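Peptidase M3B, oligoendopeptidase F (Enterococcus faecium, PDB 2QR4) probably hydrolyses peptide bonds in short oligopeptides, as a zinc-dependent metallopeptidase of family M3. Local coordinates at residues T188-R193 against L274-L279; H264-L269 against H427-F432; L279-L284 against K474-A479. All blocks are in the same frame, centred on the assembly; numbering follows the deposited sequence.

Interaction 1 of 3, residues T188-R193 against L274-L279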
# COMPACT_ATOMS: atom_id res chain seq x y z
N THR A 188 -1.83 9.08 -37.79
CA THR A 188 -1.86 8.34 -39.05
C THR A 188 -0.45 7.92 -39.40
O THR A 188 -0.22 7.17 -40.35
CB THR A 188 -2.45 9.18 -40.19
OG1 THR A 188 -1.56 10.27 -40.48
CG2 THR A 188 -3.82 9.71 -39.81
N ASP A 189 0.51 8.41 -38.62
CA ASP A 189 1.91 8.07 -38.82
C ASP A 189 2.24 6.85 -37.96
O ASP A 189 2.50 6.95 -36.76
CB ASP A 189 2.80 9.27 -38.48
CG ASP A 189 4.27 8.99 -38.69
OD1 ASP A 189 4.67 7.81 -38.75
OD2 ASP A 189 5.05 9.96 -38.78
N ARG A 190 2.22 5.68 -38.60
CA ARG A 190 2.37 4.42 -37.90
C ARG A 190 3.63 4.33 -37.05
O ARG A 190 3.62 3.72 -35.99
CB ARG A 190 2.33 3.24 -38.88
CG ARG A 190 2.13 1.93 -38.16
CD ARG A 190 2.05 0.78 -39.11
NE ARG A 190 1.50 -0.39 -38.43
CZ ARG A 190 1.72 -1.64 -38.83
NH1 ARG A 190 1.18 -2.65 -38.17
NH2 ARG A 190 2.48 -1.87 -39.90
N ARG A 191 4.72 4.91 -37.51
CA ARG A 191 5.98 4.82 -36.78
C ARG A 191 5.83 5.49 -35.42
O ARG A 191 6.37 5.03 -34.42
CB ARG A 191 7.12 5.46 -37.58
CG ARG A 191 8.39 5.70 -36.78
CD ARG A 191 9.35 6.68 -37.47
NE ARG A 191 8.93 8.09 -37.40
CZ ARG A 191 8.84 8.79 -36.27
NH1 ARG A 191 9.13 8.24 -35.09
NH2 ARG A 191 8.45 10.06 -36.31
N VAL A 192 5.08 6.59 -35.40
CA VAL A 192 4.86 7.37 -34.19
C VAL A 192 3.99 6.59 -33.20
O VAL A 192 4.25 6.57 -31.99
CB VAL A 192 4.23 8.73 -34.54
CG1 VAL A 192 3.51 9.34 -33.33
CG2 VAL A 192 5.29 9.66 -35.09
N ARG A 193 2.97 5.94 -33.74
CA ARG A 193 2.13 5.01 -32.98
C ARG A 193 2.96 3.91 -32.30
O ARG A 193 2.84 3.67 -31.10
CB ARG A 193 1.07 4.39 -33.90
CG ARG A 193 -0.26 5.09 -33.86
CD ARG A 193 -1.13 4.89 -35.10
NE ARG A 193 -1.10 3.57 -35.71
CZ ARG A 193 -1.28 3.39 -37.02
NH1 ARG A 193 -1.47 4.45 -37.79
NH2 ARG A 193 -1.26 2.18 -37.58
N LEU A 274 -6.63 -1.03 -43.04
CA LEU A 274 -5.31 -0.43 -42.86
C LEU A 274 -4.30 -0.97 -43.87
O LEU A 274 -3.34 -0.28 -44.20
CB LEU A 274 -4.77 -0.66 -41.44
CG LEU A 274 -5.52 0.15 -40.38
CD1 LEU A 274 -5.01 -0.18 -39.02
CD2 LEU A 274 -5.40 1.65 -40.67
N GLU A 275 -4.51 -2.20 -44.33
CA GLU A 275 -3.67 -2.80 -45.36
C GLU A 275 -2.28 -3.10 -44.86
O GLU A 275 -1.34 -3.19 -45.66
CB GLU A 275 -3.57 -1.89 -46.59
CG GLU A 275 -4.87 -1.74 -47.37
CD GLU A 275 -4.67 -0.99 -48.69
OE1 GLU A 275 -4.33 0.22 -48.64
OE2 GLU A 275 -4.84 -1.61 -49.76
N VAL A 276 -2.14 -3.25 -43.55
CA VAL A 276 -0.85 -3.59 -42.94
C VAL A 276 -0.61 -5.09 -42.98
O VAL A 276 -1.55 -5.88 -42.98
CB VAL A 276 -0.75 -3.07 -41.49
CG1 VAL A 276 -0.63 -1.54 -41.49
CG2 VAL A 276 -1.96 -3.52 -40.68
N GLU A 277 0.66 -5.49 -43.04
CA GLU A 277 1.03 -6.90 -43.07
C GLU A 277 0.54 -7.58 -41.79
O GLU A 277 0.03 -8.68 -41.83
CB GLU A 277 2.55 -7.07 -43.22
CG GLU A 277 3.01 -8.50 -43.42
CD GLU A 277 2.46 -9.12 -44.69
OE1 GLU A 277 2.21 -8.37 -45.66
OE2 GLU A 277 2.27 -10.36 -44.73
N LYS A 278 0.71 -6.91 -40.66
CA LYS A 278 0.22 -7.45 -39.40
C LYS A 278 -0.41 -6.38 -38.51
O LYS A 278 0.12 -5.28 -38.37
CB LYS A 278 1.33 -8.23 -38.70
CG LYS A 278 1.29 -9.71 -39.06
CD LYS A 278 2.64 -10.36 -39.04
CE LYS A 278 2.51 -11.85 -39.35
NZ LYS A 278 1.74 -12.08 -40.60
N LEU A 279 -1.56 -6.71 -37.91
CA LEU A 279 -2.29 -5.77 -37.06
C LEU A 279 -1.82 -5.88 -35.62
O LEU A 279 -1.85 -6.96 -35.04
CB LEU A 279 -3.80 -6.04 -37.10
CG LEU A 279 -4.70 -4.92 -36.54
CD1 LEU A 279 -4.66 -3.66 -37.41
CD2 LEU A 279 -6.14 -5.39 -36.40
O HOH W 1 2.86 -4.94 -40.03
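Arg190 reaches from the first turn of helix 190-206 to the loop that follows helix 260-274. It meets Val276 and Lys278 there. Its CG lies anti to the backbone N (chi1 -165°), and the chain stays extended as far as NE. This carries the guanidinium across a gap of 10.0 Å between the CA atoms of Arg190 and Val276.

Val276 supplies the apolar half of the contact. Its CG1 methyl sits over the centre of one guanidinium face, 3.5 Å from Arg190 NH2 and 3.6 Å from Arg190 CZ. Val276 CB also lies close, 3.8 Å from Arg190 NH2. The other branch, Val276 CG2, only skirts the group, 4.1 Å from Arg190 NH1.

The polar half is at the edge of the guanidinium. Arg190 NH1 donates to Lys278 O at 2.8 Å. The carbonyl points almost straight at the donor, but the N-H is bent away from a straight line (131°), and the oxygen lies 17° out of the guanidinium plane. A water lies in that plane and accepts from Arg190 NH2 at 3.1 Å. The same water accepts from Lys278 N at 3.0 Å. Lys278 is thus gripped through its backbone, while its side chain leads away.

Asp189 caps the start of the helix that carries Arg190, through a weak bond from Arg191 N. Asp283, in the loop beyond Lys278, forms a salt bridge with Arg190 NH1.

The carboxylate, the carbonyl and the water together fix the rotation of the guanidinium. Asp283, which also bridges Arg193, probably balances much of its charge. The arginine therefore pairs its charge and its N-H groups at the edge, and turns one face to a methyl.

Interaction 2 of 3, residues H264-L269 against H427-F432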
# COMPACT_ATOMS: atom_id res chain seq x y z
N HIS A 264 -13.35 -10.82 -33.43
CA HIS A 264 -12.32 -11.38 -34.28
C HIS A 264 -12.52 -10.90 -35.70
O HIS A 264 -11.59 -10.40 -36.34
CB HIS A 264 -12.31 -12.91 -34.23
CG HIS A 264 -11.93 -13.47 -32.89
ND1 HIS A 264 -11.99 -14.82 -32.61
CD2 HIS A 264 -11.53 -12.86 -31.75
CE1 HIS A 264 -11.62 -15.01 -31.35
NE2 HIS A 264 -11.33 -13.84 -30.81
N ARG A 265 -13.75 -11.03 -36.18
CA ARG A 265 -14.14 -10.57 -37.51
C ARG A 265 -13.93 -9.07 -37.71
O ARG A 265 -13.46 -8.65 -38.77
CB ARG A 265 -15.61 -10.89 -37.76
CG ARG A 265 -15.86 -12.07 -38.63
CD ARG A 265 -16.80 -11.66 -39.76
NE ARG A 265 -18.20 -11.81 -39.40
CZ ARG A 265 -19.19 -11.33 -40.14
NH1 ARG A 265 -18.91 -10.66 -41.25
NH2 ARG A 265 -20.44 -11.50 -39.77
N TYR A 266 -14.30 -8.27 -36.71
CA TYR A 266 -14.14 -6.82 -36.80
C TYR A 266 -12.66 -6.46 -36.91
O TYR A 266 -12.28 -5.53 -37.62
CB TYR A 266 -14.79 -6.14 -35.59
CG TYR A 266 -14.78 -4.63 -35.64
CD1 TYR A 266 -15.00 -3.96 -36.83
CD2 TYR A 266 -14.59 -3.88 -34.49
CE1 TYR A 266 -15.01 -2.59 -36.89
CE2 TYR A 266 -14.60 -2.51 -34.54
CZ TYR A 266 -14.81 -1.86 -35.74
OH TYR A 266 -14.84 -0.48 -35.81
N MSE A 267 -11.82 -7.24 -36.23
CA MSE A 267 -10.37 -7.04 -36.30
C MSE A 267 -9.80 -7.41 -37.69
O MSE A 267 -8.96 -6.70 -38.22
CB MSE A 267 -9.68 -7.80 -35.17
CG MSE A 267 -10.05 -7.27 -33.78
SE MSE A 267 -9.57 -5.38 -33.43
CE MSE A 267 -11.19 -4.47 -34.03
N GLU A 268 -10.29 -8.49 -38.29
CA GLU A 268 -9.92 -8.80 -39.68
C GLU A 268 -10.25 -7.61 -40.58
O GLU A 268 -9.46 -7.25 -41.46
CB GLU A 268 -10.63 -10.06 -40.21
CG GLU A 268 -10.36 -11.33 -39.39
CD GLU A 268 -8.98 -11.98 -39.65
OE1 GLU A 268 -8.18 -11.49 -40.49
OE2 GLU A 268 -8.70 -13.00 -38.98
N LEU A 269 -11.42 -7.01 -40.37
CA LEU A 269 -11.85 -5.91 -41.23
C LEU A 269 -10.91 -4.73 -41.05
O LEU A 269 -10.45 -4.13 -42.03
CB LEU A 269 -13.29 -5.51 -40.94
CG LEU A 269 -13.79 -4.29 -41.69
CD1 LEU A 269 -13.68 -4.52 -43.18
CD2 LEU A 269 -15.23 -4.03 -41.28
N HIS A 427 -18.33 3.88 -36.67
CA HIS A 427 -18.42 4.63 -35.43
C HIS A 427 -19.17 3.80 -34.38
O HIS A 427 -18.73 3.72 -33.23
CB HIS A 427 -19.13 5.97 -35.70
CG HIS A 427 -19.51 6.73 -34.47
ND1 HIS A 427 -18.62 7.55 -33.79
CD2 HIS A 427 -20.70 6.85 -33.83
CE1 HIS A 427 -19.25 8.11 -32.77
NE2 HIS A 427 -20.51 7.71 -32.77
N TYR A 428 -20.29 3.19 -34.78
CA TYR A 428 -21.05 2.32 -33.88
C TYR A 428 -20.26 1.06 -33.47
O TYR A 428 -20.24 0.69 -32.29
CB TYR A 428 -22.39 1.89 -34.51
CG TYR A 428 -23.13 0.86 -33.66
CD1 TYR A 428 -23.87 1.26 -32.54
CD2 TYR A 428 -23.05 -0.51 -33.95
CE1 TYR A 428 -24.52 0.33 -31.75
CE2 TYR A 428 -23.71 -1.46 -33.15
CZ TYR A 428 -24.43 -1.02 -32.05
OH TYR A 428 -25.09 -1.93 -31.26
N LEU A 429 -19.62 0.40 -34.43
CA LEU A 429 -18.94 -0.86 -34.12
C LEU A 429 -17.78 -0.56 -33.20
O LEU A 429 -17.46 -1.34 -32.31
CB LEU A 429 -18.47 -1.59 -35.39
CG LEU A 429 -19.59 -1.96 -36.38
CD1 LEU A 429 -19.02 -2.27 -37.75
CD2 LEU A 429 -20.41 -3.12 -35.85
N ASP A 430 -17.19 0.61 -33.40
CA ASP A 430 -16.06 1.03 -32.61
C ASP A 430 -16.42 1.30 -31.15
O ASP A 430 -15.76 0.80 -30.23
CB ASP A 430 -15.42 2.26 -33.25
CG ASP A 430 -14.11 2.60 -32.62
OD1 ASP A 430 -13.22 1.72 -32.62
OD2 ASP A 430 -13.98 3.75 -32.13
N GLY A 431 -17.48 2.07 -30.93
CA GLY A 431 -17.99 2.31 -29.58
C GLY A 431 -18.34 0.99 -28.92
O GLY A 431 -18.08 0.80 -27.73
N PHE A 432 -18.92 0.06 -29.69
CA PHE A 432 -19.28 -1.26 -29.19
C PHE A 432 -18.01 -2.04 -28.79
O PHE A 432 -17.95 -2.65 -27.72
CB PHE A 432 -20.08 -2.00 -30.27
CG PHE A 432 -20.83 -3.23 -29.79
CD1 PHE A 432 -20.15 -4.35 -29.32
CD2 PHE A 432 -22.21 -3.29 -29.88
CE1 PHE A 432 -20.84 -5.48 -28.92
CE2 PHE A 432 -22.91 -4.41 -29.49
CZ PHE A 432 -22.22 -5.51 -29.00
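A buried CH-pi contact between two helices joins Tyr266 of helix 260-274 to Leu429 of the long helix 418-454. The helices are far apart in sequence, but Tyr266 CA and Leu429 CA come within 8.1 Å, the closest CA pair of the two segments. Both helices belong to the largely helical peptidase fold of family M3.

Tyr266 carries most of the contact. Its CG is anti to the backbone N (chi1 -175°), which directs the ring toward the other helix; it crosses the leucine at a slant. Leu429 CB lies over one face of that ring, displaced toward the rim at the hydroxyl end. Leu429 CB is 4.0 Å from the Tyr266 ring centroid, 25° off the ring normal. The closest carbon pair is Tyr266 CZ and Leu429 CB, at 3.7 Å. Further out along the side chain, Leu429 CD1 reaches Tyr266 CE1 at 4.1 Å. On the same side of the ring plane, Leu429 O lies 3.8 Å from Tyr266 CE2. The ring therefore rests on both the side chain and the backbone of one residue.

The phenol oxygen runs on past Leu429 to the next residue. Tyr266 OH is 3.8 Å from Asp430 CB, and it meets the Asp430 backbone obliquely. No hydrogen bond crosses between the two segments, so the contact is mainly apolar packing of the ring on Leu429.

Helix 557-579 packs against both helices: Leu269 touches Leu573, and Leu429 touches Phe566 and Leu573. His427, whose side chain starts away from segment 264-269, meets Phe365 of helix 361-379, which carries the HExxH sequence of this family. Helix 418-454 thus contacts both helix 260-274 and helix 361-379.

Interaction 3 of 3, residues L279-L284 against K474-A479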
# COMPACT_ATOMS: atom_id res chain seq x y z
N LEU A 279 -1.56 -6.71 -37.91
CA LEU A 279 -2.29 -5.77 -37.06
C LEU A 279 -1.82 -5.88 -35.62
O LEU A 279 -1.85 -6.96 -35.04
CB LEU A 279 -3.80 -6.04 -37.10
CG LEU A 279 -4.70 -4.92 -36.54
CD1 LEU A 279 -4.66 -3.66 -37.41
CD2 LEU A 279 -6.14 -5.39 -36.40
N HIS A 280 -1.42 -4.76 -35.04
CA HIS A 280 -0.93 -4.80 -33.66
C HIS A 280 -1.83 -3.97 -32.75
O HIS A 280 -2.62 -3.14 -33.23
CB HIS A 280 0.50 -4.23 -33.57
CG HIS A 280 1.51 -4.95 -34.39
ND1 HIS A 280 2.42 -5.84 -33.85
CD2 HIS A 280 1.78 -4.91 -35.72
CE1 HIS A 280 3.20 -6.31 -34.81
NE2 HIS A 280 2.83 -5.76 -35.95
N MSE A 281 -1.70 -4.17 -31.44
CA MSE A 281 -2.41 -3.33 -30.47
C MSE A 281 -2.27 -1.85 -30.82
O MSE A 281 -3.24 -1.09 -30.74
CB MSE A 281 -1.95 -3.62 -29.03
CG MSE A 281 -2.28 -5.05 -28.53
SE MSE A 281 -4.17 -5.59 -28.83
CE MSE A 281 -5.10 -4.22 -27.78
N TYR A 282 -1.09 -1.43 -31.26
CA TYR A 282 -0.89 -0.01 -31.53
C TYR A 282 -1.51 0.46 -32.84
O TYR A 282 -1.28 1.59 -33.28
CB TYR A 282 0.59 0.37 -31.45
CG TYR A 282 1.51 -0.45 -32.33
CD1 TYR A 282 1.56 -0.26 -33.71
CD2 TYR A 282 2.36 -1.40 -31.77
CE1 TYR A 282 2.43 -1.01 -34.52
CE2 TYR A 282 3.23 -2.15 -32.57
CZ TYR A 282 3.26 -1.95 -33.93
OH TYR A 282 4.12 -2.72 -34.70
N ASP A 283 -2.30 -0.41 -33.47
CA ASP A 283 -3.05 -0.02 -34.67
C ASP A 283 -4.56 0.08 -34.47
O ASP A 283 -5.28 0.35 -35.43
CB ASP A 283 -2.80 -1.03 -35.81
CG ASP A 283 -1.36 -1.03 -36.28
OD1 ASP A 283 -0.76 0.06 -36.38
OD2 ASP A 283 -0.85 -2.15 -36.55
N LEU A 284 -5.05 -0.14 -33.25
CA LEU A 284 -6.50 -0.29 -33.06
C LEU A 284 -7.26 1.00 -32.79
O LEU A 284 -8.49 1.01 -32.77
CB LEU A 284 -6.83 -1.31 -31.95
CG LEU A 284 -6.20 -2.70 -32.04
CD1 LEU A 284 -6.87 -3.64 -31.05
CD2 LEU A 284 -6.29 -3.27 -33.43
N LYS A 474 -7.36 -14.23 -26.49
CA LYS A 474 -8.68 -14.86 -26.58
C LYS A 474 -9.70 -13.85 -27.10
O LYS A 474 -10.52 -14.17 -27.96
CB LYS A 474 -9.12 -15.36 -25.19
CG LYS A 474 -10.47 -16.11 -25.17
CD LYS A 474 -10.86 -16.65 -23.78
CE LYS A 474 -11.56 -15.55 -22.94
NZ LYS A 474 -12.21 -16.05 -21.68
N TYR A 475 -9.65 -12.63 -26.58
CA TYR A 475 -10.56 -11.59 -27.01
C TYR A 475 -10.28 -11.11 -28.43
O TYR A 475 -11.17 -11.06 -29.25
CB TYR A 475 -10.54 -10.43 -26.02
CG TYR A 475 -11.56 -10.58 -24.93
CD1 TYR A 475 -11.40 -11.55 -23.96
CD2 TYR A 475 -12.70 -9.78 -24.87
CE1 TYR A 475 -12.33 -11.73 -22.96
CE2 TYR A 475 -13.63 -9.93 -23.87
CZ TYR A 475 -13.44 -10.92 -22.92
OH TYR A 475 -14.35 -11.12 -21.91
N TYR A 476 -9.05 -10.79 -28.75
CA TYR A 476 -8.81 -10.20 -30.05
C TYR A 476 -8.68 -11.18 -31.20
O TYR A 476 -8.93 -10.81 -32.35
CB TYR A 476 -7.63 -9.24 -29.99
CG TYR A 476 -8.02 -7.96 -29.28
CD1 TYR A 476 -8.71 -6.95 -29.95
CD2 TYR A 476 -7.76 -7.80 -27.93
CE1 TYR A 476 -9.08 -5.78 -29.29
CE2 TYR A 476 -8.14 -6.64 -27.27
CZ TYR A 476 -8.78 -5.64 -27.95
OH TYR A 476 -9.14 -4.51 -27.28
N GLY A 477 -8.31 -12.42 -30.90
CA GLY A 477 -8.21 -13.44 -31.94
C GLY A 477 -6.96 -13.35 -32.78
O GLY A 477 -6.10 -12.50 -32.54
N PRO A 478 -6.84 -14.22 -33.80
CA PRO A 478 -5.61 -14.37 -34.58
C PRO A 478 -5.30 -13.21 -35.54
O PRO A 478 -4.21 -13.17 -36.11
CB PRO A 478 -5.85 -15.65 -35.38
CG PRO A 478 -7.35 -15.72 -35.54
CD PRO A 478 -7.91 -15.12 -34.26
N ALA A 479 -6.25 -12.30 -35.74
CA ALA A 479 -6.01 -11.17 -36.64
C ALA A 479 -5.10 -10.12 -36.01
O ALA A 479 -4.46 -9.33 -36.71
CB ALA A 479 -7.31 -10.55 -37.06
O HOH W 2 -2.09 -9.78 -38.01
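A Met-aromatic contact forms the tight part of this meeting between the loop 279-284 and the end of helix 461-476. Met281, present as selenomethionine, bends at chi2 and chi3. The bends bring Met281 SE over one face of the Tyr476 ring, 4.4 Å from the centroid and 14° off the normal. The Met281 CE methyl covers the same ring, 3.9 Å from Tyr476 CE2. Leu284 comes in obliquely from the same side as the selenium, with Leu284 CD1 3.5 Å from Tyr476 CE1. Two apolar side chains, from a short 3-10 turn and the residue after it, thus meet Tyr476 from one side. Asp283 OD2 steadies this turn by accepting from His280 N at 3.1 Å. Tyr476 also touches Lys433 and Gln441 of helix 418-454.

The second part is looser and is bridged by a water, though Leu279 and Ala479 are both buried. Gly477 leaves the helix with positive phi, and the chain then runs through Pro478 to Ala479. Leu279 CB touches only a carbonyl, Ala479 O, at 3.4 Å. No direct hydrogen bond joins the segments. The water accepts from Leu279 N at 3.1 Å and donates to Ala479 O at 2.7 Å.

Overall arrangement
The three contacts form one cluster on the same side of the chain's centre. Interactions 1 and 3 have centres about 12 Å apart and share Leu279. A salt bridge also joins them, with Arg193 NH2 2.5 Å from Asp283 OD1. Interactions 2 and 3 lie closer, about 11 Å between centres. His264 NE2 of interaction 2 probably bonds to Lys474 O of interaction 3, at 3.0 Å. Interactions 1 and 2 have centres about 17 Å apart and touch where Leu279 CD2 packs on Met267 O at 3.6 Å. None of the three includes the HExxH sequence expected to bind zinc.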